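HIT domain-containing protein (Sulfolobus tokodaii, PDB 2EO4) binds zinc and is probably a nucleotide hydrolase of the histidine triad family, perhaps with adenylylsulfatase activity. Local coordinates at residues D71-D76 / D109-F114. Residues are numbered along the deposited sequence; the frame is centred on the assembly and turned at random.
Sequences DAVKAD and DIFKSF
The phenyl ring of F111 reaches out of its loop to the end of helix 52-72, where its far end rests against V73 and the carbonyl of A72. With CG anti to its own carbonyl carbon (chi1 -58°), the ring of F111 extends toward the helix end and brings F111 CZ to 3.9 Å from V73 CG1, the two side chains crossing at about a right angle. Neighbouring F111 CE2 approaches the backbone instead, 3.9 Å from V73 CA. A72 O lies in the plane of the ring at its edge, 3.9 Å from F111 CZ, so the oxygen faces the slightly positive C-H rim. A long, flat, apolar side chain suits this place, since it spans the gap between backbones 8.6 Å apart at V73 CA and F111 CA; branched V73 offers a compact greasy surface, and small A72 sits close against helix 122-143. A Schellman motif closes the helix, with K74, at positive phi, as its C-prime residue. K74 NZ folds back to donate a 2.6 Å hydrogen bond to D71 O. Helix 122-143 backs both segments, with I132 against A72, L128 against V73 and I131 against F111, while P101 of strand 97-102 packs on V73.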
ATOM      1  N   ASP A  71     -14.457  -9.161  -6.252  1.00 28.52           N
ATOM      2  CA  ASP A  71     -15.702  -9.873  -6.507  1.00 29.43           C
ATOM      3  C   ASP A  71     -16.249  -9.547  -7.895  1.00 29.68           C
ATOM      4  O   ASP A  71     -16.605 -10.448  -8.659  1.00 31.81           O
ATOM      5  CB  ASP A  71     -16.736  -9.500  -5.442  1.00 30.77           C
ATOM      6  CG  ASP A  71     -18.066 -10.203  -5.648  1.00 34.59           C
ATOM      7  OD1 ASP A  71     -18.101 -11.448  -5.564  1.00 33.94           O
ATOM      8  OD2 ASP A  71     -19.070  -9.505  -5.896  1.00 35.37           O
ATOM      9  N   ALA A  72     -16.297  -8.259  -8.220  1.00 29.63           N
ATOM     10  CA  ALA A  72     -16.824  -7.790  -9.500  1.00 28.92           C
ATOM     11  C   ALA A  72     -16.118  -8.323 -10.743  1.00 30.60           C
ATOM     12  O   ALA A  72     -16.773  -8.734 -11.699  1.00 30.02           O
ATOM     13  CB  ALA A  72     -16.834  -6.263  -9.527  1.00 30.02           C
ATOM     14  N   VAL A  73     -14.787  -8.312 -10.747  1.00 28.77           N
ATOM     15  CA  VAL A  73     -14.052  -8.796 -11.911  1.00 29.12           C
ATOM     16  C   VAL A  73     -13.523 -10.210 -11.703  1.00 27.14           C
ATOM     17  O   VAL A  73     -12.750 -10.711 -12.514  1.00 30.04           O
ATOM     18  CB  VAL A  73     -12.865  -7.863 -12.260  1.00 28.56           C
ATOM     19  CG1 VAL A  73     -13.372  -6.450 -12.492  1.00 30.35           C
ATOM     20  CG2 VAL A  73     -11.832  -7.889 -11.147  1.00 28.37           C
ATOM     21  N   LYS A  74     -13.952 -10.847 -10.618  1.00 27.64           N
ATOM     22  CA  LYS A  74     -13.527 -12.207 -10.291  1.00 28.14           C
ATOM     23  C   LYS A  74     -12.012 -12.361 -10.359  1.00 28.39           C
ATOM     24  O   LYS A  74     -11.486 -13.263 -11.014  1.00 27.69           O
ATOM     25  CB  LYS A  74     -14.199 -13.212 -11.235  1.00 31.29           C
ATOM     26  CG  LYS A  74     -15.706 -13.311 -11.047  1.00 34.01           C
ATOM     27  CD  LYS A  74     -16.048 -13.791  -9.641  1.00 38.68           C
ATOM     28  CE  LYS A  74     -17.555 -13.810  -9.403  1.00 40.63           C
ATOM     29  NZ  LYS A  74     -18.144 -12.443  -9.468  1.00 41.10           N
ATOM     30  N   ALA A  75     -11.311 -11.473  -9.667  1.00 27.44           N
ATOM     31  CA  ALA A  75      -9.856 -11.510  -9.650  1.00 27.24           C
ATOM     32  C   ALA A  75      -9.343 -12.576  -8.695  1.00 26.25           C
ATOM     33  O   ALA A  75      -9.989 -12.895  -7.697  1.00 27.47           O
ATOM     34  CB  ALA A  75      -9.309 -10.140  -9.242  1.00 25.92           C
ATOM     35  N   ASP A  76      -8.178 -13.131  -9.009  1.00 26.64           N
ATOM     36  CA  ASP A  76      -7.560 -14.137  -8.157  1.00 26.58           C
ATOM     37  C   ASP A  76      -6.641 -13.434  -7.171  1.00 26.61           C
ATOM     38  O   ASP A  76      -6.302 -13.976  -6.119  1.00 26.97           O
ATOM     39  CB  ASP A  76      -6.759 -15.126  -8.996  1.00 28.05           C
ATOM     40  CG  ASP A  76      -7.646 -15.961  -9.892  1.00 29.93           C
ATOM     41  OD1 ASP A  76      -8.605 -16.556  -9.358  1.00 30.86           O
ATOM     42  OD2 ASP A  76      -7.390 -16.013 -11.110  1.00 30.02           O
ATOM     43  N   ASP A 109     -15.131 -13.640 -19.232  1.00 60.27           N
ATOM     44  CA  ASP A 109     -15.604 -13.491 -20.604  1.00 60.02           C
ATOM     45  C   ASP A 109     -16.553 -12.306 -20.733  1.00 59.79           C
ATOM     46  O   ASP A 109     -16.569 -11.624 -21.759  1.00 59.57           O
ATOM     47  CB  ASP A 109     -16.320 -14.766 -21.060  1.00 61.16           C
ATOM     48  CG  ASP A 109     -15.418 -15.983 -21.031  1.00 61.89           C
ATOM     49  OD1 ASP A 109     -14.374 -15.967 -21.719  1.00 62.63           O
ATOM     50  OD2 ASP A 109     -15.753 -16.958 -20.323  1.00 62.50           O
ATOM     51  N   ILE A 110     -17.344 -12.072 -19.690  1.00 59.31           N
ATOM     52  CA  ILE A 110     -18.301 -10.970 -19.677  1.00 59.32           C
ATOM     53  C   ILE A 110     -17.634  -9.680 -20.152  1.00 59.63           C
ATOM     54  O   ILE A 110     -18.288  -8.791 -20.699  1.00 59.63           O
ATOM     55  CB  ILE A 110     -18.881 -10.739 -18.257  1.00 59.27           C
ATOM     56  CG1 ILE A 110     -19.667 -11.971 -17.796  1.00 59.42           C
ATOM     57  CG2 ILE A 110     -19.796  -9.521 -18.256  1.00 59.68           C
ATOM     58  CD1 ILE A 110     -18.816 -13.198 -17.522  1.00 59.60           C
ATOM     59  N   PHE A 111     -16.324  -9.590 -19.940  1.00 59.08           N
ATOM     60  CA  PHE A 111     -15.557  -8.419 -20.343  1.00 59.56           C
ATOM     61  C   PHE A 111     -14.999  -8.611 -21.744  1.00 60.09           C
ATOM     62  O   PHE A 111     -14.540  -9.698 -22.093  1.00 60.47           O
ATOM     63  CB  PHE A 111     -14.410  -8.187 -19.363  1.00 58.84           C
ATOM     64  CG  PHE A 111     -14.860  -8.012 -17.947  1.00 57.77           C
ATOM     65  CD1 PHE A 111     -15.605  -6.901 -17.577  1.00 57.52           C
ATOM     66  CD2 PHE A 111     -14.555  -8.969 -16.986  1.00 58.16           C
ATOM     67  CE1 PHE A 111     -16.042  -6.742 -16.269  1.00 57.72           C
ATOM     68  CE2 PHE A 111     -14.986  -8.820 -15.673  1.00 58.08           C
ATOM     69  CZ  PHE A 111     -15.732  -7.705 -15.314  1.00 57.93           C
ATOM     70  N   LYS A 112     -15.039  -7.550 -22.541  1.00 60.84           N
ATOM     71  CA  LYS A 112     -14.538  -7.607 -23.907  1.00 61.50           C
ATOM     72  C   LYS A 112     -13.096  -7.131 -24.002  1.00 61.34           C
ATOM     73  O   LYS A 112     -12.389  -7.061 -22.995  1.00 61.78           O
ATOM     74  CB  LYS A 112     -15.425  -6.771 -24.835  1.00 62.96           C
ATOM     75  CG  LYS A 112     -16.756  -7.431 -25.169  1.00 63.75           C
ATOM     76  CD  LYS A 112     -17.595  -7.677 -23.926  1.00 64.86           C
ATOM     77  CE  LYS A 112     -18.771  -8.590 -24.228  1.00 65.55           C
ATOM     78  NZ  LYS A 112     -18.314  -9.934 -24.683  1.00 66.05           N
ATOM     79  N   SER A 113     -12.668  -6.810 -25.219  1.00 60.36           N
ATOM     80  CA  SER A 113     -11.309  -6.348 -25.471  1.00 58.80           C
ATOM     81  C   SER A 113     -10.840  -5.314 -24.452  1.00 56.92           C
ATOM     82  O   SER A 113     -11.582  -4.407 -24.075  1.00 57.32           O
ATOM     83  CB  SER A 113     -11.209  -5.756 -26.878  1.00 59.52           C
ATOM     84  OG  SER A 113     -12.062  -4.634 -27.017  1.00 60.92           O
ATOM     85  N   PHE A 114      -9.598  -5.468 -24.011  1.00 53.87           N
ATOM     86  CA  PHE A 114      -8.994  -4.559 -23.047  1.00 50.59           C
ATOM     87  C   PHE A 114      -7.597  -4.218 -23.547  1.00 50.13           C
ATOM     88  O   PHE A 114      -6.836  -5.106 -23.932  1.00 50.37           O
ATOM     89  CB  PHE A 114      -8.899  -5.228 -21.672  1.00 47.08           C
ATOM     90  CG  PHE A 114      -8.230  -4.378 -20.628  1.00 42.00           C
ATOM     91  CD1 PHE A 114      -8.902  -3.309 -20.042  1.00 40.48           C
ATOM     92  CD2 PHE A 114      -6.914  -4.629 -20.249  1.00 41.42           C
ATOM     93  CE1 PHE A 114      -8.271  -2.500 -19.096  1.00 38.14           C
ATOM     94  CE2 PHE A 114      -6.274  -3.826 -19.304  1.00 39.11           C
ATOM     95  CZ  PHE A 114      -6.954  -2.760 -18.728  1.00 37.74           C
TER